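Local coordinates for catalase (PDB 4QOL) that breaks hydrogen peroxide down to water and oxygen at a haem group and shows peroxidase-like reactivity towards phenolic substrates, at the interface of chains A and B. Coordinates in Å, arbitrary orientation; residue numbers count along the deposited sequence, not the author numbering. Chains: chain A/B, Catalase.

Contact 1: the interface of chains A and B. Residues chain A 8, 16-18; chain B 122, 396, 399.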
loop_
_atom_site.group_PDB
_atom_site.type_symbol
_atom_site.label_atom_id
_atom_site.label_comp_id
_atom_site.label_asym_id
_atom_site.label_seq_id
_atom_site.Cartn_x
_atom_site.Cartn_y
_atom_site.Cartn_z
ATOM N N ASN A 8 -30.570 6.440 11.155
ATOM C CA ASN A 8 -29.617 6.008 12.120
ATOM C C ASN A 8 -28.169 6.213 11.666
ATOM O O ASN A 8 -27.804 5.892 10.556
ATOM C CB ASN A 8 -29.747 4.536 12.484
ATOM C CG ASN A 8 -31.057 4.236 13.170
ATOM O OD1 ASN A 8 -31.521 4.991 14.052
ATOM N ND2 ASN A 8 -31.640 3.114 12.799
ATOM N N PRO A 16 -26.932 -0.094 13.993
ATOM C CA PRO A 16 -27.128 1.260 14.523
ATOM C C PRO A 16 -26.300 1.559 15.768
ATOM O O PRO A 16 -26.137 0.685 16.633
ATOM C CB PRO A 16 -28.637 1.334 14.797
ATOM C CG PRO A 16 -29.251 0.264 13.913
ATOM C CD PRO A 16 -28.222 -0.812 13.800
ATOM N N VAL A 17 -25.758 2.770 15.832
ATOM C CA VAL A 17 -24.896 3.145 16.911
ATOM C C VAL A 17 -25.748 3.656 18.099
ATOM O O VAL A 17 -26.476 4.626 17.953
ATOM C CB VAL A 17 -23.894 4.234 16.421
ATOM C CG1 VAL A 17 -23.189 4.949 17.579
ATOM C CG2 VAL A 17 -22.864 3.559 15.501
ATOM N N GLY A 18 -25.600 3.024 19.255
ATOM C CA GLY A 18 -26.305 3.480 20.449
ATOM C C GLY A 18 -25.815 4.780 21.091
ATOM O O GLY A 18 -26.607 5.541 21.691
ATOM N N GLU B 122 -30.393 -6.081 11.101
ATOM C CA GLU B 122 -29.738 -5.145 12.009
ATOM C C GLU B 122 -28.222 -5.095 11.916
ATOM O O GLU B 122 -27.542 -4.609 12.826
ATOM C CB GLU B 122 -30.167 -5.433 13.464
ATOM C CG GLU B 122 -31.619 -5.088 13.697
ATOM C CD GLU B 122 -32.105 -5.252 15.134
ATOM O OE1 GLU B 122 -31.484 -5.892 16.003
ATOM O OE2 GLU B 122 -33.222 -4.734 15.405
ATOM N N ASN B 396 -28.903 6.157 18.198
ATOM C CA ASN B 396 -30.182 5.608 18.501
ATOM C C ASN B 396 -30.079 4.783 19.769
ATOM O O ASN B 396 -29.604 3.661 19.745
ATOM C CB ASN B 396 -30.737 4.773 17.343
ATOM C CG ASN B 396 -32.175 4.325 17.616
ATOM O OD1 ASN B 396 -32.536 4.037 18.773
ATOM N ND2 ASN B 396 -32.963 4.159 16.565
ATOM N N TYR B 399 -30.356 0.989 20.606
ATOM C CA TYR B 399 -29.353 0.006 20.200
ATOM C C TYR B 399 -28.094 -0.012 21.050
ATOM O O TYR B 399 -27.068 -0.586 20.630
ATOM C CB TYR B 399 -29.025 0.241 18.748
ATOM C CG TYR B 399 -30.173 -0.151 17.874
ATOM C CD1 TYR B 399 -30.393 -1.480 17.566
ATOM C CD2 TYR B 399 -31.062 0.814 17.362
ATOM C CE1 TYR B 399 -31.443 -1.855 16.745
ATOM C CE2 TYR B 399 -32.098 0.453 16.532
ATOM C CZ TYR B 399 -32.277 -0.880 16.227
ATOM O OH TYR B 399 -33.308 -1.282 15.442
HETATM O O HOH W 1 -24.823 -0.083 18.792
#
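A:Pro16 lies over one face of the B:Tyr399 phenol ring, its CG carbon 3.8 Å from the ring centroid, and this CH-pi contact forms the packed core of the patch. It illustrates the arm exchange typical of the catalase family, in which the N-terminal stretch of one subunit is held against the 3-10 helix 397-399 and the residue before it in the neighbour. The pyrrolidine ring touches with two carbons: CG stands above the middle of the aromatic face, while CB bears on the side nearer the backbone, 3.6 Å from B:Tyr399 CD2. B:Tyr399 CG anti to the carbonyl carbon (chi1 -70°) places the phenol, and the second torsion turns its face to the proline. The edges of the phenol are flanked in plane by the CB methylene of B:Asn396 and the carboxylate carbon of B:Glu122. The latter carboxylate makes at most a weak hydrogen bond with the phenol OH through OE2.

B:Asn396 grips the arm at two points. Its backbone N donates to the carbonyl O of A:Val17 at 2.9 Å. Its side chain, with CG anti to the backbone N, reaches out to A:Asn8, and the amide nitrogen ND2 donates to the amide oxygen OD1 of A:Asn8 at 3.0 Å. This second bond is nearly straight, 165° at the hydrogen. The acceptor lies almost in the plane of the donor amide, but the donor is tilted out of the acceptor's carbonyl plane, in keeping with two amides turned 57° against each other.

Toward the backbone carbonyls of A:Pro16 and B:Tyr399 the fit is looser and runs through water. Water 1 takes the place of direct bonds, lying 2.6 Å from the carbonyl O of A:Pro16 and 2.9 Å from the carbonyl O of B:Tyr399. The A:Gly18 N approaches the same water at a longer 3.2 Å. Beyond the far rim of the pyrrolidine, A:Pro16 CD meets the backbone O of B:Glu122 at a relaxed 4.0 Å.

Contact 2: the interface of chains A and B. Residues chain A 370, 374, 378-380; chain B 305-306, 309-310.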
loop_
_atom_site.group_PDB
_atom_site.type_symbol
_atom_site.label_atom_id
_atom_site.label_comp_id
_atom_site.label_asym_id
_atom_site.label_seq_id
_atom_site.Cartn_x
_atom_site.Cartn_y
_atom_site.Cartn_z
ATOM N N ASP A 370 -8.805 -8.831 -10.910
ATOM C CA ASP A 370 -8.315 -8.837 -9.530
ATOM C C ASP A 370 -7.632 -7.485 -9.177
ATOM O O ASP A 370 -8.032 -6.405 -9.683
ATOM C CB ASP A 370 -7.308 -10.003 -9.271
ATOM C CG ASP A 370 -7.907 -11.408 -9.507
ATOM O OD1 ASP A 370 -9.112 -11.474 -9.793
ATOM O OD2 ASP A 370 -7.142 -12.412 -9.374
ATOM N N THR A 374 -11.171 -4.845 -5.492
ATOM C CA THR A 374 -12.050 -5.279 -6.571
ATOM C C THR A 374 -13.499 -5.155 -6.126
ATOM O O THR A 374 -13.967 -5.925 -5.341
ATOM C CB THR A 374 -11.684 -6.681 -7.071
ATOM O OG1 THR A 374 -10.390 -6.641 -7.717
ATOM C CG2 THR A 374 -12.638 -7.202 -8.042
ATOM N N PRO A 378 -17.160 -9.131 -10.698
ATOM C CA PRO A 378 -16.783 -9.895 -11.874
ATOM C C PRO A 378 -17.454 -11.274 -11.899
ATOM O O PRO A 378 -17.831 -11.832 -10.840
ATOM C CB PRO A 378 -15.251 -9.977 -11.733
ATOM C CG PRO A 378 -15.020 -9.918 -10.256
ATOM C CD PRO A 378 -15.999 -8.889 -9.802
ATOM N N SER A 379 -17.579 -11.840 -13.100
ATOM C CA SER A 379 -18.129 -13.156 -13.315
ATOM C C SER A 379 -17.571 -13.747 -14.598
ATOM O O SER A 379 -16.966 -13.029 -15.418
ATOM C CB SER A 379 -19.671 -13.073 -13.404
ATOM O OG SER A 379 -20.022 -12.259 -14.469
ATOM N N GLY A 380 -17.733 -15.067 -14.740
ATOM C CA GLY A 380 -17.362 -15.783 -15.969
ATOM C C GLY A 380 -16.043 -16.541 -15.811
ATOM O O GLY A 380 -15.190 -16.208 -14.960
ATOM N N GLU B 305 -19.473 -16.230 -7.890
ATOM C CA GLU B 305 -19.197 -15.970 -9.335
ATOM C C GLU B 305 -17.715 -15.734 -9.617
ATOM O O GLU B 305 -17.233 -16.063 -10.695
ATOM C CB GLU B 305 -19.968 -14.758 -9.827
ATOM C CG GLU B 305 -21.474 -14.889 -9.740
ATOM C CD GLU B 305 -22.107 -15.656 -10.861
ATOM O OE1 GLU B 305 -23.261 -16.041 -10.656
ATOM O OE2 GLU B 305 -21.525 -15.815 -11.971
ATOM N N ASN B 306 -16.968 -15.224 -8.625
ATOM C CA ASN B 306 -15.517 -14.965 -8.835
ATOM C C ASN B 306 -14.808 -15.273 -7.528
ATOM O O ASN B 306 -15.140 -14.718 -6.508
ATOM C CB ASN B 306 -15.275 -13.526 -9.290
ATOM C CG ASN B 306 -13.808 -13.251 -9.568
ATOM O OD1 ASN B 306 -13.073 -12.760 -8.709
ATOM N ND2 ASN B 306 -13.374 -13.551 -10.832
ATOM N N ALA B 309 -12.797 -12.083 -5.976
ATOM C CA ALA B 309 -13.535 -10.945 -5.525
ATOM C C ALA B 309 -14.392 -11.256 -4.323
ATOM O O ALA B 309 -14.656 -10.357 -3.508
ATOM C CB ALA B 309 -14.389 -10.419 -6.664
ATOM N N GLU B 310 -14.852 -12.526 -4.215
ATOM C CA GLU B 310 -15.821 -12.941 -3.182
ATOM C C GLU B 310 -15.176 -13.752 -2.087
ATOM O O GLU B 310 -15.199 -13.359 -0.942
ATOM C CB GLU B 310 -16.949 -13.669 -3.844
ATOM C CG GLU B 310 -17.754 -12.785 -4.759
ATOM C CD GLU B 310 -18.729 -13.581 -5.602
ATOM O OE1 GLU B 310 -19.678 -14.065 -5.015
ATOM O OE2 GLU B 310 -18.552 -13.634 -6.825
HETATM O O HOH W 2 -11.580 -10.589 -9.408
HETATM O O HOH W 3 -10.301 -13.544 -11.018
HETATM O O HOH W 4 -17.869 -11.294 -8.107
#
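A:Pro378 and A:Ser379 run extended (phi -65° and psi 157° at the proline) past B:Asn306, which stands immediately before helix 307-312 of the partner. The pyrrolidine ring and the asparagine side chain meet at about a right angle, A:Pro378 CG resting 3.6 Å from the amide carbon CG of B:Asn306. The same proline carbon touches the methyl CB of B:Ala309 at 3.7 Å, so the ring tip fits against both residues. The A:Thr374 methyl CG2 adds a looser touch to that alanine CB at 3.9 Å.

No polar atom bonds directly across; waters carry that role. With its CG anti to the backbone N (chi1 -178°), B:Asn306 acts as the helix N-cap, its OD1 accepting from the B:Ala309 backbone N at 2.8 Å in the carbonyl plane. That oxygen also meets water 2 at 2.7 Å, and ND2 meets water 3 at 3.1 Å; both waters reach the A:Asp370 carboxylate oxygen OD1, so the two ends of the amide are tied to one acidic atom. An alanine in place of B:Asn306 would probably leave the B:Ala309 N without its cap, deprive both waters of their chain B partner and open a gap beside A:Pro378. Behind the cap, B:Glu310 OE2 accepts from the B:Asn306 N and lies 2.8 Å from water 4, which leads on to the A:Pro378 carbonyl O.

In the fold, the chain B side is the loop leading from strand 293-302 into helix 307-312, and the first turn of that helix, while the chain A side is an irregular stretch between the 3-10 helices 356-358 and 397-399.

About 32 Å separates the C-alpha centres of contact 1 and contact 2, and no residue number is common to both. They nevertheless draw on one long, largely irregular stretch of the polypeptide, between the 3-10 helix 356-358 and strand 411-412: chain B supplies its later portion to contact 1, chain A its earlier portion to contact 2. Contact 1 relies on direct bonds and an aromatic face, contact 2 on waters and apolar packing. The two-fold axis repeats each with the chains exchanged, so both subunits clasp each other reciprocally, which probably helps hold this pair together within the tetramer.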